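PDB 2QH5: mannose-6-phosphate isomerase from Helicobacter pylori, which probably makes GDP-mannose from mannose 1-phosphate and GTP through its N-terminal nucleotidyltransferase domain, the part present here. Local coordinates for residues Gly136-Phe141 against Ile248-Gln253; Gly153-Glu156 against Asp162-Arg165; Ile130-Lys135 against Lys256-Glu261. One frame throughout, in Å; residues are numbered along the deposited sequence.

Interaction 1: Gly136-Phe141 against Ile248-Gln253; sequences GFLVTF and IALMQQ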
loop_
_atom_site.group_PDB
_atom_site.type_symbol
_atom_site.label_atom_id
_atom_site.label_comp_id
_atom_site.label_asym_id
_atom_site.label_seq_id
_atom_site.Cartn_x
_atom_site.Cartn_y
_atom_site.Cartn_z
ATOM N N GLY A 136 14.971 -9.753 2.036
ATOM C CA GLY A 136 13.928 -10.634 2.548
ATOM C C GLY A 136 13.072 -9.992 3.617
ATOM O O GLY A 136 12.391 -10.693 4.366
ATOM N N PHE A 137 13.099 -8.660 3.673
ATOM C CA PHE A 137 12.346 -7.880 4.657
ATOM C C PHE A 137 11.018 -7.301 4.127
ATOM O O PHE A 137 10.825 -7.146 2.906
ATOM C CB PHE A 137 13.201 -6.721 5.176
ATOM C CG PHE A 137 14.405 -7.144 5.978
ATOM C CD1 PHE A 137 15.687 -7.042 5.437
ATOM C CD2 PHE A 137 14.261 -7.609 7.283
ATOM C CE1 PHE A 137 16.813 -7.415 6.175
ATOM C CE2 PHE A 137 15.372 -7.983 8.026
ATOM C CZ PHE A 137 16.654 -7.886 7.470
ATOM N N LEU A 138 10.122 -6.997 5.070
ATOM C CA LEU A 138 8.908 -6.212 4.846
ATOM C C LEU A 138 9.199 -4.782 5.264
ATOM O O LEU A 138 9.395 -4.501 6.448
ATOM C CB LEU A 138 7.743 -6.733 5.700
ATOM C CG LEU A 138 7.321 -8.198 5.588
ATOM C CD1 LEU A 138 6.124 -8.468 6.484
ATOM C CD2 LEU A 138 7.003 -8.562 4.149
ATOM N N VAL A 139 9.220 -3.878 4.300
ATOM C CA VAL A 139 9.727 -2.548 4.555
ATOM C C VAL A 139 8.573 -1.602 4.731
ATOM O O VAL A 139 7.656 -1.555 3.913
ATOM C CB VAL A 139 10.673 -2.053 3.425
ATOM C CG1 VAL A 139 11.395 -0.800 3.851
ATOM C CG2 VAL A 139 11.673 -3.135 3.051
ATOM N N THR A 140 8.629 -0.859 5.828
ATOM C CA THR A 140 7.654 0.167 6.138
ATOM C C THR A 140 8.345 1.540 6.143
ATOM O O THR A 140 9.568 1.614 6.050
ATOM C CB THR A 140 6.970 -0.131 7.481
ATOM O OG1 THR A 140 5.832 0.722 7.630
ATOM C CG2 THR A 140 7.930 0.071 8.647
ATOM N N PHE A 141 7.570 2.620 6.223
ATOM C CA PHE A 141 8.131 3.965 6.142
ATOM C C PHE A 141 7.712 4.836 7.323
ATOM O O PHE A 141 6.524 4.947 7.633
ATOM C CB PHE A 141 7.727 4.658 4.836
ATOM C CG PHE A 141 8.360 4.076 3.596
ATOM C CD1 PHE A 141 7.871 2.901 3.020
ATOM C CD2 PHE A 141 9.413 4.730 2.971
ATOM C CE1 PHE A 141 8.445 2.372 1.865
ATOM C CE2 PHE A 141 9.993 4.206 1.809
ATOM C CZ PHE A 141 9.507 3.030 1.256
ATOM N N ILE A 248 -2.816 -4.665 11.286
ATOM C CA ILE A 248 -3.323 -5.571 12.315
ATOM C C ILE A 248 -2.977 -7.021 11.976
ATOM O O ILE A 248 -2.490 -7.768 12.827
ATOM C CB ILE A 248 -4.853 -5.385 12.517
ATOM C CG1 ILE A 248 -5.138 -4.024 13.165
ATOM C CG2 ILE A 248 -5.444 -6.513 13.363
ATOM C CD1 ILE A 248 -6.560 -3.514 12.969
ATOM N N ALA A 249 -3.208 -7.394 10.716
ATOM C CA ALA A 249 -3.003 -8.763 10.229
ATOM C C ALA A 249 -1.565 -9.248 10.319
ATOM O O ALA A 249 -1.310 -10.407 10.670
ATOM C CB ALA A 249 -3.490 -8.888 8.786
ATOM N N LEU A 250 -0.630 -8.362 9.999
ATOM C CA LEU A 250 0.736 -8.792 9.739
ATOM C C LEU A 250 1.805 -7.955 10.423
ATOM O O LEU A 250 2.717 -8.499 11.048
ATOM C CB LEU A 250 0.983 -8.821 8.231
ATOM C CG LEU A 250 2.345 -9.277 7.715
ATOM C CD1 LEU A 250 2.689 -10.680 8.204
ATOM C CD2 LEU A 250 2.342 -9.208 6.200
ATOM N N MET A 251 1.687 -6.637 10.305
ATOM C CA MET A 251 2.732 -5.736 10.779
ATOM C C MET A 251 2.889 -5.728 12.303
ATOM O O MET A 251 3.942 -5.378 12.813
ATOM C CB MET A 251 2.522 -4.317 10.235
ATOM C CG MET A 251 2.419 -4.239 8.719
ATOM S SD MET A 251 3.917 -4.786 7.877
ATOM C CE MET A 251 3.349 -5.012 6.201
ATOM N N GLN A 252 1.862 -6.140 13.033
ATOM C CA GLN A 252 1.979 -6.231 14.489
ATOM C C GLN A 252 2.572 -7.567 14.956
ATOM O O GLN A 252 2.760 -7.786 16.157
ATOM C CB GLN A 252 0.626 -5.984 15.161
ATOM C CG GLN A 252 0.209 -4.524 15.184
ATOM C CD GLN A 252 -0.911 -4.243 16.169
ATOM O OE1 GLN A 252 -1.145 -3.093 16.542
ATOM N NE2 GLN A 252 -1.612 -5.293 16.597
ATOM N N GLN A 253 2.875 -8.457 14.014
ATOM C CA GLN A 253 3.334 -9.796 14.371
ATOM C C GLN A 253 4.561 -10.253 13.615
ATOM O O GLN A 253 5.188 -11.238 14.002
ATOM C CB GLN A 253 2.215 -10.809 14.161
ATOM C CG GLN A 253 1.265 -10.889 15.323
ATOM C CD GLN A 253 -0.160 -10.733 14.884
ATOM O OE1 GLN A 253 -0.855 -9.820 15.328
ATOM N NE2 GLN A 253 -0.606 -11.607 13.987
#

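Interaction 2: Gly153-Glu156 against Asp162-Arg165; sequences GYIE and DVKR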
loop_
_atom_site.group_PDB
_atom_site.type_symbol
_atom_site.label_atom_id
_atom_site.label_comp_id
_atom_site.label_asym_id
_atom_site.label_seq_id
_atom_site.Cartn_x
_atom_site.Cartn_y
_atom_site.Cartn_z
ATOM N N GLY A 153 -0.838 4.526 12.730
ATOM C CA GLY A 153 0.008 3.445 13.226
ATOM C C GLY A 153 1.319 3.994 13.760
ATOM O O GLY A 153 1.900 4.928 13.196
ATOM N N TYR A 154 1.781 3.416 14.861
ATOM C CA TYR A 154 3.001 3.878 15.505
ATOM C C TYR A 154 4.099 2.845 15.357
ATOM O O TYR A 154 3.940 1.689 15.764
ATOM C CB TYR A 154 2.754 4.179 16.985
ATOM C CG TYR A 154 2.116 5.527 17.251
ATOM C CD1 TYR A 154 0.837 5.829 16.778
ATOM C CD2 TYR A 154 2.790 6.499 17.986
ATOM C CE1 TYR A 154 0.254 7.062 17.021
ATOM C CE2 TYR A 154 2.214 7.731 18.236
ATOM C CZ TYR A 154 0.950 8.007 17.750
ATOM O OH TYR A 154 0.382 9.231 18.000
ATOM N N ILE A 155 5.207 3.267 14.756
ATOM C CA ILE A 155 6.400 2.431 14.652
ATOM C C ILE A 155 7.416 2.854 15.709
ATOM O O ILE A 155 7.855 4.007 15.726
ATOM C CB ILE A 155 7.075 2.547 13.264
ATOM C CG1 ILE A 155 6.070 2.319 12.136
ATOM C CG2 ILE A 155 8.222 1.562 13.160
ATOM C CD1 ILE A 155 6.565 2.782 10.777
ATOM N N GLU A 156 7.783 1.929 16.595
ATOM C CA GLU A 156 8.881 2.188 17.523
ATOM C C GLU A 156 10.193 1.826 16.861
ATOM O O GLU A 156 10.438 0.663 16.554
ATOM C CB GLU A 156 8.745 1.405 18.830
ATOM C CG GLU A 156 9.842 1.765 19.837
ATOM C CD GLU A 156 9.636 1.159 21.214
ATOM O OE1 GLU A 156 10.597 1.150 22.009
ATOM O OE2 GLU A 156 8.517 0.701 21.514
ATOM N N ASP A 162 15.696 -0.509 12.654
ATOM C CA ASP A 162 15.102 -1.665 13.300
ATOM C C ASP A 162 13.870 -1.189 14.027
ATOM O O ASP A 162 13.898 -0.133 14.661
ATOM C CB ASP A 162 16.073 -2.283 14.301
ATOM C CG ASP A 162 17.295 -2.863 13.641
ATOM O OD1 ASP A 162 17.161 -3.847 12.877
ATOM O OD2 ASP A 162 18.392 -2.338 13.901
ATOM N N VAL A 163 12.787 -1.955 13.933
ATOM C CA VAL A 163 11.561 -1.598 14.643
ATOM C C VAL A 163 11.377 -2.515 15.852
ATOM O O VAL A 163 11.400 -3.741 15.727
ATOM C CB VAL A 163 10.290 -1.504 13.708
ATOM C CG1 VAL A 163 10.682 -1.173 12.274
ATOM C CG2 VAL A 163 9.420 -2.752 13.763
ATOM N N LYS A 164 11.247 -1.905 17.026
ATOM C CA LYS A 164 11.088 -2.653 18.269
ATOM C C LYS A 164 9.677 -3.216 18.383
ATOM O O LYS A 164 9.484 -4.323 18.886
ATOM C CB LYS A 164 11.452 -1.793 19.490
ATOM C CG LYS A 164 12.947 -1.490 19.596
ATOM C CD LYS A 164 13.495 -1.819 20.980
ATOM C CE LYS A 164 13.495 -0.612 21.911
ATOM N NZ LYS A 164 14.769 0.159 21.826
ATOM N N ARG A 165 8.699 -2.444 17.916
ATOM C CA ARG A 165 7.336 -2.939 17.745
ATOM C C ARG A 165 6.456 -1.993 16.923
ATOM O O ARG A 165 6.801 -0.831 16.686
ATOM C CB ARG A 165 6.658 -3.276 19.089
ATOM C CG ARG A 165 5.854 -2.145 19.685
ATOM C CD ARG A 165 6.528 -1.533 20.876
ATOM N NE ARG A 165 5.776 -1.784 22.101
ATOM C CZ ARG A 165 5.738 -0.958 23.144
ATOM N NH1 ARG A 165 6.404 0.193 23.128
ATOM N NH2 ARG A 165 5.019 -1.280 24.210
#

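Interaction 3: Ile130-Lys135 against Lys256-Glu261; sequences IDLAQK and KIKMVE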
loop_
_atom_site.group_PDB
_atom_site.type_symbol
_atom_site.label_atom_id
_atom_site.label_comp_id
_atom_site.label_asym_id
_atom_site.label_seq_id
_atom_site.Cartn_x
_atom_site.Cartn_y
_atom_site.Cartn_z
ATOM N N ILE A 130 13.730 -0.748 -1.507
ATOM C CA ILE A 130 13.924 -1.817 -2.481
ATOM C C ILE A 130 15.083 -2.730 -2.093
ATOM O O ILE A 130 14.980 -3.959 -2.196
ATOM C CB ILE A 130 14.180 -1.248 -3.898
ATOM C CG1 ILE A 130 12.949 -0.491 -4.413
ATOM C CG2 ILE A 130 14.578 -2.358 -4.873
ATOM C CD1 ILE A 130 11.762 -1.377 -4.735
ATOM N N ASP A 131 16.183 -2.129 -1.640
ATOM C CA ASP A 131 17.375 -2.900 -1.298
ATOM C C ASP A 131 17.111 -3.817 -0.102
ATOM O O ASP A 131 17.457 -5.003 -0.146
ATOM C CB ASP A 131 18.582 -1.991 -1.061
ATOM C CG ASP A 131 19.905 -2.728 -1.229
ATOM O OD1 ASP A 131 20.201 -3.174 -2.366
ATOM O OD2 ASP A 131 20.646 -2.863 -0.226
ATOM N N LEU A 132 16.464 -3.275 0.933
ATOM C CA LEU A 132 16.020 -4.066 2.097
ATOM C C LEU A 132 15.062 -5.194 1.726
ATOM O O LEU A 132 15.127 -6.283 2.298
ATOM C CB LEU A 132 15.351 -3.177 3.145
ATOM C CG LEU A 132 16.210 -2.140 3.862
ATOM C CD1 LEU A 132 15.349 -1.136 4.616
ATOM C CD2 LEU A 132 17.197 -2.828 4.789
ATOM N N ALA A 133 14.178 -4.926 0.763
ATOM C CA ALA A 133 13.205 -5.910 0.293
ATOM C C ALA A 133 13.874 -7.107 -0.378
ATOM O O ALA A 133 13.394 -8.237 -0.262
ATOM C CB ALA A 133 12.200 -5.255 -0.647
ATOM N N GLN A 134 14.984 -6.866 -1.072
ATOM C CA GLN A 134 15.729 -7.957 -1.707
ATOM C C GLN A 134 16.439 -8.834 -0.685
ATOM O O GLN A 134 16.814 -9.973 -0.988
ATOM C CB GLN A 134 16.748 -7.422 -2.708
ATOM C CG GLN A 134 16.142 -6.705 -3.879
ATOM C CD GLN A 134 17.169 -6.386 -4.938
ATOM O OE1 GLN A 134 17.647 -5.250 -5.032
ATOM N NE2 GLN A 134 17.537 -7.395 -5.731
ATOM N N LYS A 135 16.618 -8.295 0.522
ATOM C CA LYS A 135 17.251 -9.030 1.622
ATOM C C LYS A 135 16.255 -9.940 2.335
ATOM O O LYS A 135 16.643 -10.798 3.136
ATOM C CB LYS A 135 17.923 -8.072 2.613
ATOM C CG LYS A 135 18.858 -7.083 1.941
ATOM C CD LYS A 135 20.145 -6.903 2.715
ATOM C CE LYS A 135 21.239 -6.365 1.813
ATOM N NZ LYS A 135 22.582 -6.761 2.296
ATOM N N LYS A 256 10.062 -9.620 10.603
ATOM C CA LYS A 256 10.886 -9.231 9.458
ATOM C C LYS A 256 10.670 -7.800 8.968
ATOM O O LYS A 256 10.720 -7.540 7.767
ATOM C CB LYS A 256 10.673 -10.217 8.320
ATOM C CG LYS A 256 11.002 -11.627 8.727
ATOM C CD LYS A 256 10.971 -12.603 7.579
ATOM C CE LYS A 256 11.424 -13.970 8.081
ATOM N NZ LYS A 256 11.114 -15.062 7.132
ATOM N N ILE A 257 10.484 -6.872 9.901
ATOM C CA ILE A 257 10.151 -5.485 9.581
ATOM C C ILE A 257 11.316 -4.500 9.756
ATOM O O ILE A 257 11.889 -4.392 10.843
ATOM C CB ILE A 257 8.945 -5.011 10.431
ATOM C CG1 ILE A 257 7.743 -5.917 10.172
ATOM C CG2 ILE A 257 8.586 -3.537 10.148
ATOM C CD1 ILE A 257 6.623 -5.731 11.158
ATOM N N LYS A 258 11.647 -3.778 8.683
ATOM C CA LYS A 258 12.573 -2.644 8.764
ATOM C C LYS A 258 11.887 -1.328 8.396
ATOM O O LYS A 258 10.821 -1.323 7.794
ATOM C CB LYS A 258 13.804 -2.874 7.881
ATOM C CG LYS A 258 14.677 -4.060 8.305
ATOM C CD LYS A 258 15.404 -3.802 9.616
ATOM C CE LYS A 258 16.421 -4.894 9.902
ATOM N NZ LYS A 258 15.850 -5.994 10.710
ATOM N N MET A 259 12.499 -0.210 8.758
ATOM C CA MET A 259 11.902 1.094 8.506
ATOM C C MET A 259 12.841 1.956 7.665
ATOM O O MET A 259 14.059 1.778 7.705
ATOM C CB MET A 259 11.598 1.792 9.831
ATOM C CG MET A 259 10.549 2.886 9.743
ATOM S SD MET A 259 10.484 3.910 11.221
ATOM C CE MET A 259 11.775 5.072 10.804
ATOM N N VAL A 260 12.264 2.863 6.880
ATOM C CA VAL A 260 13.010 3.906 6.170
ATOM C C VAL A 260 12.298 5.233 6.447
ATOM O O VAL A 260 11.082 5.306 6.340
ATOM C CB VAL A 260 13.076 3.638 4.642
ATOM C CG1 VAL A 260 13.917 4.693 3.936
ATOM C CG2 VAL A 260 13.643 2.261 4.356
ATOM N N GLU A 261 13.042 6.271 6.819
ATOM C CA GLU A 261 12.433 7.568 7.149
ATOM C C GLU A 261 11.932 8.319 5.917
ATOM O O GLU A 261 12.634 8.418 4.908
ATOM C CB GLU A 261 13.420 8.458 7.907
ATOM C CG GLU A 261 13.910 7.895 9.228
ATOM C CD GLU A 261 15.159 8.596 9.725
ATOM O OE1 GLU A 261 15.239 9.837 9.602
ATOM O OE2 GLU A 261 16.065 7.904 10.240
#

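Interaction 1: Gly136-Phe141 against Ile248-Gln253
L138 and L250 meet methyl to methyl, two branched apolar side chains reaching for each other from the start of a strand and the last turn of a helix. The L138 side chain can be followed outward. CB leaves the strand toward helix 246-251 but is still short of it, with the methyl CE of M251 4.7 Å away. CG carries two branches, of which only CD1 comes into contact. Because chi2 is close to 180°, CD1 prolongs the chain in its extended direction, and it ends 3.9 Å from CD2 of L250. The same CD1 lies 4.1 Å from CG of L250, so it rests on the fork of the opposing leucine as well as on its tip. The other methyl, CD2 of L138, stays back, 5.1 Å from CD2 of L250.

Within the GT-A nucleotidyltransferase domain, the end of helix 246-251 thus packs on the L138 face of the mixed sheet. V139 points to the other face, where A129 of helix 119-134 receives it, while G136 ends that helix in a Schellman motif just before the strand begins.

CG of L250 is anti to the backbone N (chi1 -179°), and beyond it CD2 takes the extended position and points at L138. M251 contributes more loosely, its CE arriving 4.4 Å from CD1 of L138. Neighbouring parts of the fold close in around the same group, for L138 also touches F193 and V197, L250 touches F198 and E201, and M251 leans on F191. Just after the helix, Q253 N bonds back to L250 O at 3.0 Å.

Interaction 2: Gly153-Glu156 against Asp162-Arg165
E156 N donates to R165 O at 2.9 Å, a main-chain bond that is nearly straight at 166° and met almost along the C=O axis. The carbonyl of E156 is used in turn by K164 N at 2.7 Å, a more bent bond whose donor stands off the carbonyl plane. CA of V163 adds a CH...O contact to the same oxygen, so E156 is gripped at both its N-H and its C=O. K164, with helical backbone angles, and the extended R165 both lie opposite E156 and resemble a classic beta bulge, although R165 N is a long 3.8 Å from E156 O.

The E156 and R165 side chains leave on the same face of the sheet. CG of E156 is anti to the backbone N (chi1 -176°) and the rest of the chain is extended, which carries OE2 to NH1 of R165 in a 2.7 Å salt bridge. The arginine bends at chi2 and chi3 to meet it; the two flat groups are turned 61° apart, and OE2 sits at the guanidinium edge, slightly out of its plane. OE1 lies over the K164 chain, 3.4 Å from CE, while NZ remains beyond salt-bridge range. I155 sets CG2 against V163 CB at 3.7 Å, a small apolar patch enlarged by M259. F184 lies against both E156 and R165.

Together these ties close a β-hairpin, strand 153-156 turning back into the antiparallel strand 165-168 through a long loop, at one margin of the sheet of the GT-A domain.

Interaction 3: Ile130-Lys135 against Lys256-Glu261
L132 pushes its CD1 methyl onto the strand 257-261, where it lies over two side chains of one face, 3.8 Å from CG2 of V260 and 4.0 Å from CB of K258. With CG beside the backbone N and CD1 extended beyond it (chi2 167°), the leucine drops this single branch toward the strand. V260 offers the methyl that is anti to its own carbonyl carbon, and the two apolar chains slant across one another. K258 is met at about a right angle, and only near its root: its chain bends at chi2 (-69°) and leads the ammonium group away from the helix, toward a weak ion pair with D162. No hydrogen bond joins the segments; the contact rests mainly on apolar groups, with the M259 carbonyl at its margin.

V139 of the neighbouring strand 138-144 completes the patch, touching both L132 and V260. Helix 130-134 runs at 169° to the strand, almost antiparallel, with the short axes 9.8 Å apart. The result is an α/β layer in which helix 119-134, linking strands 106-111 and 138-144, covers one face of the mixed flank of the GT-A domain.

Overall arrangement
The three contacts gather on one side of the chain's centre, with interactions 2 and 3 each about 10 Å from interaction 1, and 13 Å from each other, between centres. They nest along the chain: interaction 3 closes the longest loop, interaction 1 lies inside it, and the hairpin of interaction 2 lies within both. All reach one mixed sheet. Strand 138-144 of interaction 1 pairs in parallel with strand 257-261 of interaction 3. L138 and V139 point to opposite faces there, the first toward helix 246-251, the second toward helix 119-134. I155 joins interaction 2 to T140. Chain segments far apart in sequence thus converge to build this flank of the nucleotidyltransferase domain.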